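Local structure of CytC3 (3GJA) at residues 29-40 with 79-89. The protein probably halogenates an unactivated aliphatic carbon of its substrate, as a nonheme iron halogenase of the phytanoyl-CoA dioxygenase family. Residues are numbered along the deposited sequence; the frame is centred on the assembly and turned at random.
Sequences VKIFEPEEMTRR and EHIMRPEIVDR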
ATOM      1  N   VAL A  29      -0.907   6.874  12.497  1.00 39.43           N
ATOM      2  CA  VAL A  29       0.220   7.787  12.297  1.00 39.36           C
ATOM      3  C   VAL A  29      -0.313   8.848  11.341  1.00 39.38           C
ATOM      4  O   VAL A  29      -0.964   8.525  10.341  1.00 38.87           O
ATOM      5  CB  VAL A  29       1.460   7.102  11.663  1.00 38.61           C
ATOM      6  CG1 VAL A  29       2.072   6.116  12.645  1.00 38.80           C
ATOM      7  CG2 VAL A  29       1.076   6.407  10.374  1.00 39.11           C
ATOM      8  N   LYS A  30      -0.048  10.109  11.657  1.00 38.24           N
ATOM      9  CA  LYS A  30      -0.539  11.207  10.848  1.00 38.95           C
ATOM     10  C   LYS A  30       0.280  11.478   9.603  1.00 38.42           C
ATOM     11  O   LYS A  30       1.486  11.696   9.668  1.00 38.26           O
ATOM     12  CB  LYS A  30      -0.632  12.480  11.688  1.00 39.80           C
ATOM     13  CG  LYS A  30      -1.247  13.656  10.941  1.00 42.48           C
ATOM     14  CD  LYS A  30      -1.715  14.749  11.889  1.00 43.21           C
ATOM     15  CE  LYS A  30      -0.571  15.335  12.693  1.00 46.71           C
ATOM     16  NZ  LYS A  30      -1.068  16.347  13.675  1.00 50.41           N
ATOM     17  N   ILE A  31      -0.395  11.461   8.463  1.00 38.26           N
ATOM     18  CA  ILE A  31       0.249  11.733   7.190  1.00 38.80           C
ATOM     19  C   ILE A  31      -0.113  13.165   6.810  1.00 39.61           C
ATOM     20  O   ILE A  31       0.733  13.936   6.373  1.00 41.24           O
ATOM     21  CB  ILE A  31      -0.256  10.771   6.095  1.00 38.75           C
ATOM     22  CG1 ILE A  31      -0.043   9.316   6.544  1.00 37.61           C
ATOM     23  CG2 ILE A  31       0.439  11.076   4.774  1.00 37.88           C
ATOM     24  CD1 ILE A  31       1.387   8.960   6.903  1.00 35.90           C
ATOM     25  N   PHE A  32      -1.384  13.509   7.000  1.00 40.15           N
ATOM     26  CA  PHE A  32      -1.906  14.840   6.697  1.00 39.84           C
ATOM     27  C   PHE A  32      -2.945  15.219   7.745  1.00 39.42           C
ATOM     28  O   PHE A  32      -3.511  14.346   8.404  1.00 39.26           O
ATOM     29  CB  PHE A  32      -2.617  14.850   5.344  1.00 39.59           C
ATOM     30  CG  PHE A  32      -1.705  14.787   4.166  1.00 41.94           C
ATOM     31  CD1 PHE A  32      -0.790  15.808   3.921  1.00 41.61           C
ATOM     32  CD2 PHE A  32      -1.789  13.730   3.266  1.00 41.28           C
ATOM     33  CE1 PHE A  32       0.025  15.778   2.795  1.00 40.74           C
ATOM     34  CE2 PHE A  32      -0.977  13.691   2.137  1.00 41.86           C
ATOM     35  CZ  PHE A  32      -0.068  14.719   1.902  1.00 40.69           C
ATOM     36  N   GLU A  33      -3.197  16.515   7.892  1.00 39.14           N
ATOM     37  CA  GLU A  33      -4.231  16.983   8.809  1.00 39.68           C
ATOM     38  C   GLU A  33      -5.549  16.629   8.116  1.00 38.83           C
ATOM     39  O   GLU A  33      -5.628  16.617   6.884  1.00 39.09           O
ATOM     40  CB  GLU A  33      -4.149  18.498   9.000  1.00 42.06           C
ATOM     41  CG  GLU A  33      -2.941  18.976   9.801  1.00 45.32           C
ATOM     42  CD  GLU A  33      -2.940  18.442  11.221  1.00 48.10           C
ATOM     43  OE1 GLU A  33      -4.012  18.464  11.862  1.00 50.81           O
ATOM     44  OE2 GLU A  33      -1.872  18.006  11.700  1.00 50.32           O
ATOM     45  N   PRO A  34      -6.600  16.346   8.894  1.00 38.70           N
ATOM     46  CA  PRO A  34      -7.911  15.988   8.342  1.00 39.25           C
ATOM     47  C   PRO A  34      -8.441  16.842   7.184  1.00 41.70           C
ATOM     48  O   PRO A  34      -8.849  16.298   6.155  1.00 42.93           O
ATOM     49  CB  PRO A  34      -8.822  16.045   9.563  1.00 38.29           C
ATOM     50  CG  PRO A  34      -7.917  15.596  10.667  1.00 38.55           C
ATOM     51  CD  PRO A  34      -6.636  16.354  10.369  1.00 37.83           C
ATOM     52  N   GLU A  35      -8.439  18.166   7.339  1.00 41.12           N
ATOM     53  CA  GLU A  35      -8.959  19.045   6.292  1.00 42.31           C
ATOM     54  C   GLU A  35      -8.099  19.010   5.042  1.00 40.94           C
ATOM     55  O   GLU A  35      -8.600  19.166   3.929  1.00 40.61           O
ATOM     56  CB  GLU A  35      -9.049  20.489   6.787  1.00 45.57           C
ATOM     57  CG  GLU A  35      -9.201  20.628   8.281  1.00 52.77           C
ATOM     58  CD  GLU A  35      -7.922  20.282   9.016  1.00 56.18           C
ATOM     59  OE1 GLU A  35      -6.901  20.970   8.796  1.00 57.95           O
ATOM     60  OE2 GLU A  35      -7.937  19.319   9.811  1.00 60.65           O
ATOM     61  N   GLU A  36      -6.800  18.816   5.236  1.00 39.06           N
ATOM     62  CA  GLU A  36      -5.857  18.754   4.129  1.00 38.90           C
ATOM     63  C   GLU A  36      -6.071  17.468   3.332  1.00 37.74           C
ATOM     64  O   GLU A  36      -6.119  17.498   2.107  1.00 38.68           O
ATOM     65  CB  GLU A  36      -4.419  18.827   4.667  1.00 37.71           C
ATOM     66  CG  GLU A  36      -3.315  18.634   3.627  1.00 38.28           C
ATOM     67  CD  GLU A  36      -3.462  19.548   2.418  1.00 39.93           C
ATOM     68  OE1 GLU A  36      -4.095  20.617   2.547  1.00 43.20           O
ATOM     69  OE2 GLU A  36      -2.934  19.204   1.341  1.00 39.52           O
ATOM     70  N   MET A  37      -6.213  16.341   4.025  1.00 37.33           N
ATOM     71  CA  MET A  37      -6.433  15.071   3.333  1.00 36.65           C
ATOM     72  C   MET A  37      -7.733  15.149   2.552  1.00 35.44           C
ATOM     73  O   MET A  37      -7.810  14.692   1.409  1.00 34.60           O
ATOM     74  CB  MET A  37      -6.526  13.905   4.321  1.00 37.49           C
ATOM     75  CG  MET A  37      -6.652  12.534   3.645  1.00 35.39           C
ATOM     76  SD  MET A  37      -5.097  11.977   2.889  1.00 36.79           S
ATOM     77  CE  MET A  37      -5.326  12.439   1.178  1.00 33.09           C
ATOM     78  N   THR A  38      -8.754  15.734   3.177  1.00 34.34           N
ATOM     79  CA  THR A  38     -10.061  15.863   2.545  1.00 34.37           C
ATOM     80  C   THR A  38      -9.954  16.702   1.284  1.00 35.21           C
ATOM     81  O   THR A  38     -10.517  16.354   0.244  1.00 36.76           O
ATOM     82  CB  THR A  38     -11.105  16.485   3.521  1.00 35.06           C
ATOM     83  OG1 THR A  38     -11.451  15.519   4.523  1.00 35.94           O
ATOM     84  CG2 THR A  38     -12.374  16.901   2.781  1.00 29.67           C
ATOM     85  N   ARG A  39      -9.218  17.802   1.378  1.00 36.09           N
ATOM     86  CA  ARG A  39      -9.021  18.691   0.243  1.00 37.57           C
ATOM     87  C   ARG A  39      -8.426  17.909  -0.934  1.00 35.91           C
ATOM     88  O   ARG A  39      -8.878  18.044  -2.068  1.00 37.08           O
ATOM     89  CB  ARG A  39      -8.071  19.826   0.630  1.00 39.88           C
ATOM     90  CG  ARG A  39      -8.334  21.129  -0.104  1.00 44.11           C
ATOM     91  CD  ARG A  39      -7.112  22.053  -0.121  1.00 46.81           C
ATOM     92  NE  ARG A  39      -6.213  21.724  -1.227  1.00 50.63           N
ATOM     93  CZ  ARG A  39      -5.067  21.071  -1.092  1.00 49.04           C
ATOM     94  NH1 ARG A  39      -4.667  20.682   0.107  1.00 52.37           N
ATOM     95  NH2 ARG A  39      -4.333  20.788  -2.155  1.00 49.58           N
ATOM     96  N   ARG A  40      -7.408  17.097  -0.651  1.00 34.59           N
ATOM     97  CA  ARG A  40      -6.737  16.289  -1.678  1.00 34.70           C
ATOM     98  C   ARG A  40      -7.663  15.232  -2.269  1.00 34.35           C
ATOM     99  O   ARG A  40      -7.753  15.073  -3.486  1.00 34.43           O
ATOM    100  CB  ARG A  40      -5.505  15.597  -1.082  1.00 34.84           C
ATOM    101  CG  ARG A  40      -4.346  16.529  -0.826  1.00 37.46           C
ATOM    102  CD  ARG A  40      -3.292  15.921   0.078  1.00 40.59           C
ATOM    103  NE  ARG A  40      -2.142  16.817   0.170  1.00 46.09           N
ATOM    104  CZ  ARG A  40      -1.076  16.751  -0.622  1.00 47.05           C
ATOM    105  NH1 ARG A  40      -1.001  15.816  -1.563  1.00 45.76           N
ATOM    106  NH2 ARG A  40      -0.099  17.641  -0.495  1.00 48.46           N
ATOM    107  N   GLU A  79       2.678  12.227  -5.287  1.00 33.94           N
ATOM    108  CA  GLU A  79       3.243  12.881  -4.119  1.00 34.36           C
ATOM    109  C   GLU A  79       2.954  12.089  -2.845  1.00 33.80           C
ATOM    110  O   GLU A  79       3.811  11.975  -1.967  1.00 33.55           O
ATOM    111  CB  GLU A  79       2.668  14.288  -3.972  1.00 33.77           C
ATOM    112  CG  GLU A  79       3.204  15.020  -2.760  1.00 36.41           C
ATOM    113  CD  GLU A  79       2.461  16.300  -2.475  1.00 37.22           C
ATOM    114  OE1 GLU A  79       1.615  16.692  -3.303  1.00 39.70           O
ATOM    115  OE2 GLU A  79       2.727  16.916  -1.424  1.00 38.63           O
ATOM    116  N   HIS A  80       1.744  11.543  -2.745  1.00 34.90           N
ATOM    117  CA  HIS A  80       1.363  10.777  -1.562  1.00 33.38           C
ATOM    118  C   HIS A  80       2.347   9.653  -1.255  1.00 33.06           C
ATOM    119  O   HIS A  80       2.808   9.528  -0.127  1.00 33.08           O
ATOM    120  CB  HIS A  80      -0.045  10.187  -1.725  1.00 33.95           C
ATOM    121  CG  HIS A  80      -0.667   9.750  -0.433  1.00 34.29           C
ATOM    122  ND1 HIS A  80      -1.367  10.612   0.384  1.00 35.43           N
ATOM    123  CD2 HIS A  80      -0.645   8.558   0.211  1.00 35.51           C
ATOM    124  CE1 HIS A  80      -1.746   9.972   1.475  1.00 35.10           C
ATOM    125  NE2 HIS A  80      -1.319   8.723   1.397  1.00 35.22           N
ATOM    126  N   ILE A  81       2.686   8.839  -2.253  1.00 34.46           N
ATOM    127  CA  ILE A  81       3.604   7.726  -2.001  1.00 35.39           C
ATOM    128  C   ILE A  81       5.040   8.172  -1.709  1.00 37.30           C
ATOM    129  O   ILE A  81       5.831   7.402  -1.162  1.00 37.54           O
ATOM    130  CB  ILE A  81       3.581   6.685  -3.174  1.00 35.61           C
ATOM    131  CG1 ILE A  81       4.017   7.328  -4.493  1.00 36.95           C
ATOM    132  CG2 ILE A  81       2.175   6.114  -3.331  1.00 32.11           C
ATOM    133  CD1 ILE A  81       5.487   7.145  -4.805  1.00 38.51           C
ATOM    134  N   MET A  82       5.355   9.423  -2.046  1.00 37.53           N
ATOM    135  CA  MET A  82       6.686   9.994  -1.816  1.00 38.30           C
ATOM    136  C   MET A  82       6.794  10.710  -0.465  1.00 38.90           C
ATOM    137  O   MET A  82       7.887  11.049  -0.016  1.00 37.66           O
ATOM    138  CB  MET A  82       7.026  11.004  -2.927  1.00 36.81           C
ATOM    139  CG  MET A  82       7.329  10.395  -4.296  1.00 36.17           C
ATOM    140  SD  MET A  82       8.755   9.271  -4.235  1.00 39.91           S
ATOM    141  CE  MET A  82      10.142  10.436  -4.318  1.00 38.42           C
ATOM    142  N   ARG A  83       5.655  10.950   0.173  1.00 40.02           N
ATOM    143  CA  ARG A  83       5.615  11.660   1.448  1.00 40.04           C
ATOM    144  C   ARG A  83       6.590  11.223   2.539  1.00 41.11           C
ATOM    145  O   ARG A  83       6.663  10.047   2.898  1.00 40.65           O
ATOM    146  CB  ARG A  83       4.189  11.630   2.001  1.00 42.51           C
ATOM    147  CG  ARG A  83       3.350  12.783   1.518  1.00 44.08           C
ATOM    148  CD  ARG A  83       3.742  14.030   2.280  1.00 47.00           C
ATOM    149  NE  ARG A  83       3.440  15.239   1.534  1.00 48.48           N
ATOM    150  CZ  ARG A  83       3.393  16.451   2.073  1.00 48.19           C
ATOM    151  NH1 ARG A  83       3.630  16.615   3.370  1.00 46.68           N
ATOM    152  NH2 ARG A  83       3.103  17.498   1.312  1.00 48.99           N
ATOM    153  N   PRO A  84       7.365  12.181   3.079  1.00 40.46           N
ATOM    154  CA  PRO A  84       8.337  11.901   4.139  1.00 40.23           C
ATOM    155  C   PRO A  84       7.636  11.248   5.327  1.00 40.54           C
ATOM    156  O   PRO A  84       8.182  10.348   5.974  1.00 39.42           O
ATOM    157  CB  PRO A  84       8.873  13.287   4.486  1.00 40.36           C
ATOM    158  CG  PRO A  84       8.809  13.998   3.173  1.00 38.60           C
ATOM    159  CD  PRO A  84       7.463  13.584   2.636  1.00 38.31           C
ATOM    160  N   GLU A  85       6.420  11.716   5.608  1.00 39.40           N
ATOM    161  CA  GLU A  85       5.625  11.184   6.709  1.00 38.97           C
ATOM    162  C   GLU A  85       5.385   9.687   6.527  1.00 38.70           C
ATOM    163  O   GLU A  85       5.148   8.963   7.495  1.00 38.39           O
ATOM    164  CB  GLU A  85       4.294  11.933   6.816  1.00 38.69           C
ATOM    165  CG  GLU A  85       4.460  13.411   7.154  1.00 41.51           C
ATOM    166  CD  GLU A  85       4.641  14.299   5.928  1.00 41.51           C
ATOM    167  OE1 GLU A  85       5.152  13.826   4.892  1.00 40.12           O
ATOM    168  OE2 GLU A  85       4.276  15.485   6.009  1.00 44.85           O
ATOM    169  N   ILE A  86       5.442   9.221   5.284  1.00 37.78           N
ATOM    170  CA  ILE A  86       5.272   7.801   5.023  1.00 37.45           C
ATOM    171  C   ILE A  86       6.632   7.130   4.862  1.00 38.09           C
ATOM    172  O   ILE A  86       6.964   6.192   5.590  1.00 38.71           O
ATOM    173  CB  ILE A  86       4.440   7.543   3.748  1.00 34.73           C
ATOM    174  CG1 ILE A  86       2.977   7.918   3.991  1.00 35.66           C
ATOM    175  CG2 ILE A  86       4.530   6.074   3.352  1.00 34.07           C
ATOM    176  CD1 ILE A  86       2.080   7.721   2.769  1.00 32.16           C
ATOM    177  N   VAL A  87       7.415   7.630   3.910  1.00 37.80           N
ATOM    178  CA  VAL A  87       8.735   7.091   3.602  1.00 38.34           C
ATOM    179  C   VAL A  87       9.717   7.020   4.773  1.00 39.12           C
ATOM    180  O   VAL A  87      10.394   6.010   4.950  1.00 38.52           O
ATOM    181  CB  VAL A  87       9.370   7.881   2.439  1.00 39.77           C
ATOM    182  CG1 VAL A  87      10.816   7.458   2.242  1.00 40.50           C
ATOM    183  CG2 VAL A  87       8.573   7.638   1.167  1.00 38.31           C
ATOM    184  N   ASP A  88       9.813   8.074   5.576  1.00 39.25           N
ATOM    185  CA  ASP A  88      10.733   8.016   6.708  1.00 41.43           C
ATOM    186  C   ASP A  88      10.314   6.918   7.683  1.00 41.47           C
ATOM    187  O   ASP A  88      11.160   6.254   8.283  1.00 41.06           O
ATOM    188  CB  ASP A  88      10.790   9.349   7.465  1.00 43.92           C
ATOM    189  CG  ASP A  88      11.408  10.469   6.648  1.00 44.16           C
ATOM    190  OD1 ASP A  88      12.100  10.177   5.650  1.00 42.89           O
ATOM    191  OD2 ASP A  88      11.203  11.644   7.022  1.00 45.39           O
ATOM    192  N   ARG A  89       9.008   6.730   7.849  1.00 42.34           N
ATOM    193  CA  ARG A  89       8.524   5.711   8.772  1.00 41.90           C
ATOM    194  C   ARG A  89       8.720   4.303   8.227  1.00 41.02           C
ATOM    195  O   ARG A  89       9.171   3.419   8.952  1.00 40.95           O
ATOM    196  CB  ARG A  89       7.057   5.969   9.138  1.00 42.92           C
ATOM    197  CG  ARG A  89       6.908   7.085  10.173  1.00 45.96           C
ATOM    198  CD  ARG A  89       5.490   7.252  10.688  1.00 44.71           C
ATOM    199  NE  ARG A  89       4.861   8.432  10.121  1.00 49.64           N
ATOM    200  CZ  ARG A  89       4.384   9.453  10.828  1.00 46.51           C
ATOM    201  NH1 ARG A  89       4.453   9.455  12.148  1.00 46.51           N
ATOM    202  NH2 ARG A  89       3.843  10.482  10.203  1.00 48.24           N
TER
HETATM  203  O   HOH W   1      -1.968  13.226  -1.384  1.00 42.62           O
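Arg40 runs straight from CG to NE (chi2 165°, chi3 174°) and Glu79 is likewise extended, its CG trans to the backbone N; the two side chains cross at about a right angle, their guanidinium and carboxylate planes 72° apart. Arg40 NH2 reaches Glu79 OE2 at 3.1 Å from above the carboxylate plane. Arg83 brings its NH2 to the same oxygen at 2.8 Å in a nearly straight bond lying in its guanidinium plane, while its NH1 takes Glu85 OE2. A carboxylate shared by two arginines lets like charges lie close, here Arg40 NH2 and Arg83 NH2 at 3.7 Å, and Arg40 NE gives a further bond to Glu36 OE2. Phe32 is the apolar partner: its CE1 sits 3.5 Å from Arg83 CZ, over one guanidinium face, and its CZ lies over the centre of Arg40's. In this cupin-clan fold the contact joins edge strand 25-30 and helix 34-49 to helices 75-82 and 84-94, which pack against the antiparallel sheet. A leucine in place of Arg83 would probably cost Glu85 OE2 and Glu79 OE2 its bonds and Phe32 CE1 its guanidinium face. Deeper in, His80 ND1 meets the Phe32 rim, its NE2 bonded to Thr151, and Ile31 CD1 presses on Ile86 CG1 at 3.5 Å.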